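Local coordinates for protein 6-aminohexanoate-cyclic-dimer hydrolase (Arthrobacter sp., PDB 3A2Q) that hydrolyses the cyclic dimer of 6-aminohexanoate, a nylon-6 by-product, opening one amide bond to give the linear dimer, at residues 37-40 against 44-47; 89-94 against 132-137. The protein carries 1 engineered substitution. All coordinates share one frame; numbering follows the deposited sequence.

Interaction 1. Residues 37-40 against 44-47; sequences AVNP and AVII
The amide oxygen of N39 takes two backbone N-H groups from the chain just beyond its own helix. The firmer bond comes from V45, whose N sits 2.8 Å from N39 OD1 with an N-H...O angle of 165°; this donor is tilted 27° from the amide's carbonyl plane. A44 N adds a weak, bent bond to the same N39 OD1 at 3.0 Å. The other half of the amide returns the favour: N39 ND2 donates to V45 O at 2.9 Å, reaching the carbonyl in its plane on a lone pair, although V45 O itself lies somewhat out of the N39 amide plane. The side chain therefore reads both the N-H and the C=O of V45, much as a neighbouring strand's backbone would, and this pairing fixes which way round the amide is flipped. CG stands anti to the backbone N of N39 (chi1 -169°), which carries the amide out from the helix toward the following segment. Carbon contacts are slight: A44 CB lies 3.5 Å from N39 OD1, and V45 CB packs about as close to the amide. Nearly all the contact is thus one polar side chain laid against backbone, with A44 and V45 buried and N39 also touching L162. It bridges the C-terminal part of helix 24-42 and the start of strand 45-48, the outermost strand at one end of the mixed sheet, which runs antiparallel to strand 113-118 and has a classic beta bulge where I46 and I47 face K117.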
ATOM      1  N   ALA A  37     -13.577  -0.638 -20.485  1.00 40.59           N
ATOM      2  CA  ALA A  37     -12.687  -0.692 -21.639  1.00 40.46           C
ATOM      3  C   ALA A  37     -11.244  -1.085 -21.328  1.00 42.33           C
ATOM      4  O   ALA A  37     -10.654  -1.919 -22.020  1.00 39.04           O
ATOM      5  CB  ALA A  37     -12.703   0.654 -22.353  1.00 38.94           C
ATOM      6  N   VAL A  38     -10.685  -0.484 -20.282  1.00 41.76           N
ATOM      7  CA  VAL A  38      -9.296  -0.724 -19.899  1.00 40.66           C
ATOM      8  C   VAL A  38      -9.029  -1.865 -18.918  1.00 38.33           C
ATOM      9  O   VAL A  38      -8.046  -2.591 -19.068  1.00 35.65           O
ATOM     10  CB  VAL A  38      -8.675   0.579 -19.329  1.00 44.13           C
ATOM     11  CG1 VAL A  38      -7.323   0.298 -18.699  1.00 47.76           C
ATOM     12  CG2 VAL A  38      -8.532   1.601 -20.441  1.00 46.33           C
ATOM     13  N   ASN A  39      -9.896  -2.029 -17.922  1.00 35.86           N
ATOM     14  CA  ASN A  39      -9.692  -3.076 -16.926  1.00 37.35           C
ATOM     15  C   ASN A  39      -9.500  -4.491 -17.465  1.00 39.49           C
ATOM     16  O   ASN A  39      -8.753  -5.280 -16.884  1.00 41.49           O
ATOM     17  CB  ASN A  39     -10.831  -3.086 -15.910  1.00 37.91           C
ATOM     18  CG  ASN A  39     -10.530  -3.971 -14.724  1.00 42.33           C
ATOM     19  OD1 ASN A  39      -9.534  -3.772 -14.026  1.00 42.16           O
ATOM     20  ND2 ASN A  39     -11.384  -4.957 -14.490  1.00 38.85           N
ATOM     21  N   PRO A  40     -10.175  -4.846 -18.571  1.00 40.74           N
ATOM     22  CA  PRO A  40      -9.977  -6.210 -19.077  1.00 39.80           C
ATOM     23  C   PRO A  40      -8.509  -6.523 -19.360  1.00 39.79           C
ATOM     24  O   PRO A  40      -8.062  -7.658 -19.201  1.00 40.98           O
ATOM     25  CB  PRO A  40     -10.833  -6.242 -20.342  1.00 44.07           C
ATOM     26  CG  PRO A  40     -11.912  -5.235 -20.059  1.00 46.07           C
ATOM     27  CD  PRO A  40     -11.168  -4.116 -19.381  1.00 41.01           C
ATOM     28  N   ALA A  44      -7.305  -5.410 -12.843  1.00 31.93           N
ATOM     29  CA  ALA A  44      -7.081  -4.664 -11.605  1.00 32.98           C
ATOM     30  C   ALA A  44      -8.315  -4.714 -10.702  1.00 33.80           C
ATOM     31  O   ALA A  44      -8.224  -5.103  -9.534  1.00 33.24           O
ATOM     32  CB  ALA A  44      -6.729  -3.222 -11.932  1.00 32.51           C
ATOM     33  N   VAL A  45      -9.458  -4.297 -11.242  1.00 33.22           N
ATOM     34  CA  VAL A  45     -10.718  -4.324 -10.503  1.00 32.34           C
ATOM     35  C   VAL A  45     -11.305  -5.715 -10.709  1.00 36.15           C
ATOM     36  O   VAL A  45     -11.686  -6.068 -11.825  1.00 37.27           O
ATOM     37  CB  VAL A  45     -11.717  -3.281 -11.045  1.00 30.01           C
ATOM     38  CG1 VAL A  45     -13.044  -3.399 -10.303  1.00 34.81           C
ATOM     39  CG2 VAL A  45     -11.156  -1.887 -10.886  1.00 29.55           C
ATOM     40  N   ILE A  46     -11.365  -6.513  -9.647  1.00 35.58           N
ATOM     41  CA  ILE A  46     -11.896  -7.868  -9.768  1.00 37.47           C
ATOM     42  C   ILE A  46     -13.365  -7.984  -9.403  1.00 38.84           C
ATOM     43  O   ILE A  46     -14.029  -8.946  -9.790  1.00 39.01           O
ATOM     44  CB  ILE A  46     -11.113  -8.873  -8.899  1.00 33.54           C
ATOM     45  CG1 ILE A  46     -11.036  -8.374  -7.456  1.00 30.46           C
ATOM     46  CG2 ILE A  46      -9.732  -9.096  -9.480  1.00 32.51           C
ATOM     47  CD1 ILE A  46     -10.435  -9.377  -6.508  1.00 29.70           C
ATOM     48  N   ILE A  47     -13.871  -7.006  -8.663  1.00 38.26           N
ATOM     49  CA  ILE A  47     -15.262  -7.012  -8.243  1.00 38.48           C
ATOM     50  C   ILE A  47     -15.879  -5.643  -8.457  1.00 38.71           C
ATOM     51  O   ILE A  47     -15.838  -4.793  -7.566  1.00 37.71           O
ATOM     52  CB  ILE A  47     -15.403  -7.368  -6.746  1.00 38.18           C
ATOM     53  CG1 ILE A  47     -14.741  -8.714  -6.458  1.00 28.74           C
ATOM     54  CG2 ILE A  47     -16.876  -7.406  -6.364  1.00 41.06           C
ATOM     55  CD1 ILE A  47     -14.585  -9.020  -4.977  1.00 33.78           C
TER

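Interaction 2. Residues 89-94 against 132-137; sequences GMKESG and EAWGAT
K91 reaches from helix 88-93 across the indole of W134 and finishes on the backbone of A133. Its CB points toward the loop, and CG, set anti to the backbone N (chi1 -178°), begins a fully extended chain that only grazes W134 CZ2. CD is the first atom to settle: K91 CD lies 3.6 Å from A133 O and 4.0 Å from W134 CE2, a loose van der Waals contact, with the methyl of A133 further off. CE then sits squarely over the six-membered ring of W134, 3.6 Å from its centroid and only 6° off the normal, a CH-pi contact. At the tip, NZ stays over the same face, 3.8 Å from that centroid and 19° off the normal, which makes a cation-pi interaction; its nearest ring atom is W134 CE3 at 3.6 Å. K91 NZ also donates to A133 O at 2.9 Å, approaching from well out of the carbonyl plane. The ammonium thus has both a carbonyl oxygen and a pi face, while the aliphatic chain covers part of the indole. On the ring's rim, W134 NE1 is hydrogen-bonded to T84 OG1, helping to hold the indole in place. The contact lies near the surface, joining helix 88-93 to the long loop between strand 113-118 and helix 152-159. W134 also packs on I46 and I47 of strand 45-48, and on the far side of the short helix M90 and S93 rest against helix 308-331.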
ATOM      1  N   GLY A  89     -11.107 -21.179  -1.978  1.00 42.09           N
ATOM      2  CA  GLY A  89     -12.232 -21.693  -1.216  1.00 43.16           C
ATOM      3  C   GLY A  89     -13.263 -20.645  -0.837  1.00 43.69           C
ATOM      4  O   GLY A  89     -14.435 -20.967  -0.647  1.00 43.26           O
ATOM      5  N   MET A  90     -12.838 -19.388  -0.719  1.00 42.96           N
ATOM      6  CA  MET A  90     -13.757 -18.312  -0.359  1.00 41.10           C
ATOM      7  C   MET A  90     -14.474 -17.736  -1.573  1.00 42.04           C
ATOM      8  O   MET A  90     -15.632 -17.338  -1.484  1.00 41.19           O
ATOM      9  CB  MET A  90     -13.016 -17.187   0.369  1.00 43.23           C
ATOM     10  CG  MET A  90     -12.512 -17.555   1.754  1.00 40.06           C
ATOM     11  SD  MET A  90     -13.842 -18.045   2.874  1.00 45.63           S
ATOM     12  CE  MET A  90     -14.700 -16.505   3.056  1.00 37.78           C
ATOM     13  N   LYS A  91     -13.785 -17.685  -2.707  1.00 42.12           N
ATOM     14  CA  LYS A  91     -14.387 -17.144  -3.917  1.00 43.04           C
ATOM     15  C   LYS A  91     -15.577 -18.004  -4.344  1.00 45.51           C
ATOM     16  O   LYS A  91     -16.623 -17.492  -4.746  1.00 44.07           O
ATOM     17  CB  LYS A  91     -13.358 -17.091  -5.046  1.00 37.89           C
ATOM     18  CG  LYS A  91     -13.911 -16.498  -6.327  1.00 39.34           C
ATOM     19  CD  LYS A  91     -12.888 -16.488  -7.449  1.00 35.81           C
ATOM     20  CE  LYS A  91     -13.492 -15.856  -8.692  1.00 41.62           C
ATOM     21  NZ  LYS A  91     -12.556 -15.854  -9.841  1.00 48.67           N
ATOM     22  N   GLU A  92     -15.405 -19.315  -4.246  1.00 46.41           N
ATOM     23  CA  GLU A  92     -16.445 -20.260  -4.622  1.00 48.95           C
ATOM     24  C   GLU A  92     -17.652 -20.195  -3.688  1.00 49.84           C
ATOM     25  O   GLU A  92     -18.793 -20.368  -4.123  1.00 49.91           O
ATOM     26  CB  GLU A  92     -15.865 -21.675  -4.626  1.00 51.21           C
ATOM     27  CG  GLU A  92     -14.765 -21.873  -5.652  1.00 55.10           C
ATOM     28  CD  GLU A  92     -14.016 -23.178  -5.467  1.00 64.15           C
ATOM     29  OE1 GLU A  92     -13.184 -23.511  -6.339  1.00 67.10           O
ATOM     30  OE2 GLU A  92     -14.254 -23.867  -4.449  1.00 68.05           O
ATOM     31  N   SER A  93     -17.395 -19.929  -2.411  1.00 48.25           N
ATOM     32  CA  SER A  93     -18.454 -19.854  -1.408  1.00 48.17           C
ATOM     33  C   SER A  93     -19.431 -18.713  -1.665  1.00 47.17           C
ATOM     34  O   SER A  93     -20.563 -18.738  -1.175  1.00 47.79           O
ATOM     35  CB  SER A  93     -17.854 -19.677  -0.013  1.00 48.99           C
ATOM     36  OG  SER A  93     -17.443 -18.336   0.187  1.00 52.62           O
ATOM     37  N   GLY A  94     -18.993 -17.711  -2.420  1.00 44.44           N
ATOM     38  CA  GLY A  94     -19.853 -16.576  -2.701  1.00 43.05           C
ATOM     39  C   GLY A  94     -20.108 -15.734  -1.463  1.00 45.11           C
ATOM     40  O   GLY A  94     -21.031 -14.922  -1.432  1.00 45.66           O
ATOM     41  N   GLU A 132      -4.112 -17.324  -7.647  1.00 35.30           N
ATOM     42  CA  GLU A 132      -4.685 -18.397  -8.451  1.00 38.72           C
ATOM     43  C   GLU A 132      -6.179 -18.132  -8.629  1.00 39.63           C
ATOM     44  O   GLU A 132      -6.754 -18.407  -9.683  1.00 39.88           O
ATOM     45  CB  GLU A 132      -4.493 -19.744  -7.749  1.00 39.34           C
ATOM     46  CG  GLU A 132      -3.076 -20.291  -7.805  1.00 50.73           C
ATOM     47  CD  GLU A 132      -2.889 -21.523  -6.936  1.00 56.08           C
ATOM     48  OE1 GLU A 132      -3.834 -22.338  -6.839  1.00 59.42           O
ATOM     49  OE2 GLU A 132      -1.792 -21.681  -6.359  1.00 55.86           O
ATOM     50  N   ALA A 133      -6.797 -17.579  -7.589  1.00 40.42           N
ATOM     51  CA  ALA A 133      -8.226 -17.291  -7.591  1.00 38.87           C
ATOM     52  C   ALA A 133      -8.726 -16.306  -8.642  1.00 39.16           C
ATOM     53  O   ALA A 133      -9.747 -16.556  -9.278  1.00 40.78           O
ATOM     54  CB  ALA A 133      -8.656 -16.820  -6.204  1.00 41.02           C
ATOM     55  N   TRP A 134      -8.026 -15.190  -8.831  1.00 36.53           N
ATOM     56  CA  TRP A 134      -8.468 -14.190  -9.804  1.00 35.31           C
ATOM     57  C   TRP A 134      -7.558 -13.971 -11.006  1.00 33.79           C
ATOM     58  O   TRP A 134      -7.920 -13.254 -11.937  1.00 37.14           O
ATOM     59  CB  TRP A 134      -8.685 -12.838  -9.123  1.00 36.07           C
ATOM     60  CG  TRP A 134      -9.784 -12.823  -8.115  1.00 42.91           C
ATOM     61  CD1 TRP A 134      -9.672 -13.039  -6.772  1.00 41.55           C
ATOM     62  CD2 TRP A 134     -11.170 -12.565  -8.365  1.00 41.14           C
ATOM     63  NE1 TRP A 134     -10.899 -12.924  -6.170  1.00 39.99           N
ATOM     64  CE2 TRP A 134     -11.838 -12.635  -7.125  1.00 40.10           C
ATOM     65  CE3 TRP A 134     -11.913 -12.280  -9.519  1.00 44.37           C
ATOM     66  CZ2 TRP A 134     -13.217 -12.429  -7.002  1.00 41.31           C
ATOM     67  CZ3 TRP A 134     -13.285 -12.077  -9.399  1.00 43.42           C
ATOM     68  CH2 TRP A 134     -13.920 -12.152  -8.148  1.00 40.76           C
ATOM     69  N   GLY A 135      -6.382 -14.581 -10.995  1.00 35.66           N
ATOM     70  CA  GLY A 135      -5.472 -14.390 -12.104  1.00 35.18           C
ATOM     71  C   GLY A 135      -4.569 -13.209 -11.814  1.00 37.70           C
ATOM     72  O   GLY A 135      -4.804 -12.458 -10.871  1.00 34.77           O
ATOM     73  N   ALA A 136      -3.540 -13.033 -12.628  1.00 37.28           N
ATOM     74  CA  ALA A 136      -2.595 -11.946 -12.421  1.00 38.04           C
ATOM     75  C   ALA A 136      -3.105 -10.565 -12.804  1.00 35.78           C
ATOM     76  O   ALA A 136      -3.888 -10.411 -13.745  1.00 36.35           O
ATOM     77  CB  ALA A 136      -1.306 -12.237 -13.186  1.00 37.50           C
ATOM     78  N   THR A 137      -2.671  -9.560 -12.047  1.00 31.53           N
ATOM     79  CA  THR A 137      -3.014  -8.185 -12.366  1.00 30.10           C
ATOM     80  C   THR A 137      -1.768  -7.748 -13.125  1.00 29.66           C
ATOM     81  O   THR A 137      -0.650  -8.005 -12.679  1.00 26.86           O
ATOM     82  CB  THR A 137      -3.182  -7.302 -11.112  1.00 30.51           C
ATOM     83  OG1 THR A 137      -4.350  -7.709 -10.390  1.00 29.57           O
ATOM     84  CG2 THR A 137      -3.329  -5.834 -11.520  1.00 22.56           C
TER

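How the interactions relate
From the N terminus, interaction 1 comes first: helix 24-42 ends, the chain turns a corner at N43, and the contact closes this short connection, joining the end of the helix to the start of edge strand 45-48. Interaction 2 opens later and closes a far longer loop, 37 residues that include helix 102-110 and strand 113-118. The two neither nest nor cross; they follow in series, yet meet in space. A44 CA lies 3.9 Å from T137 CG2. N43, in the turn of interaction 1, hydrogen-bonds to W134, A136 and T137, so helix 24-42, the edge strand, the 132-137 loop and helix 88-93 form one continuous set of contacts.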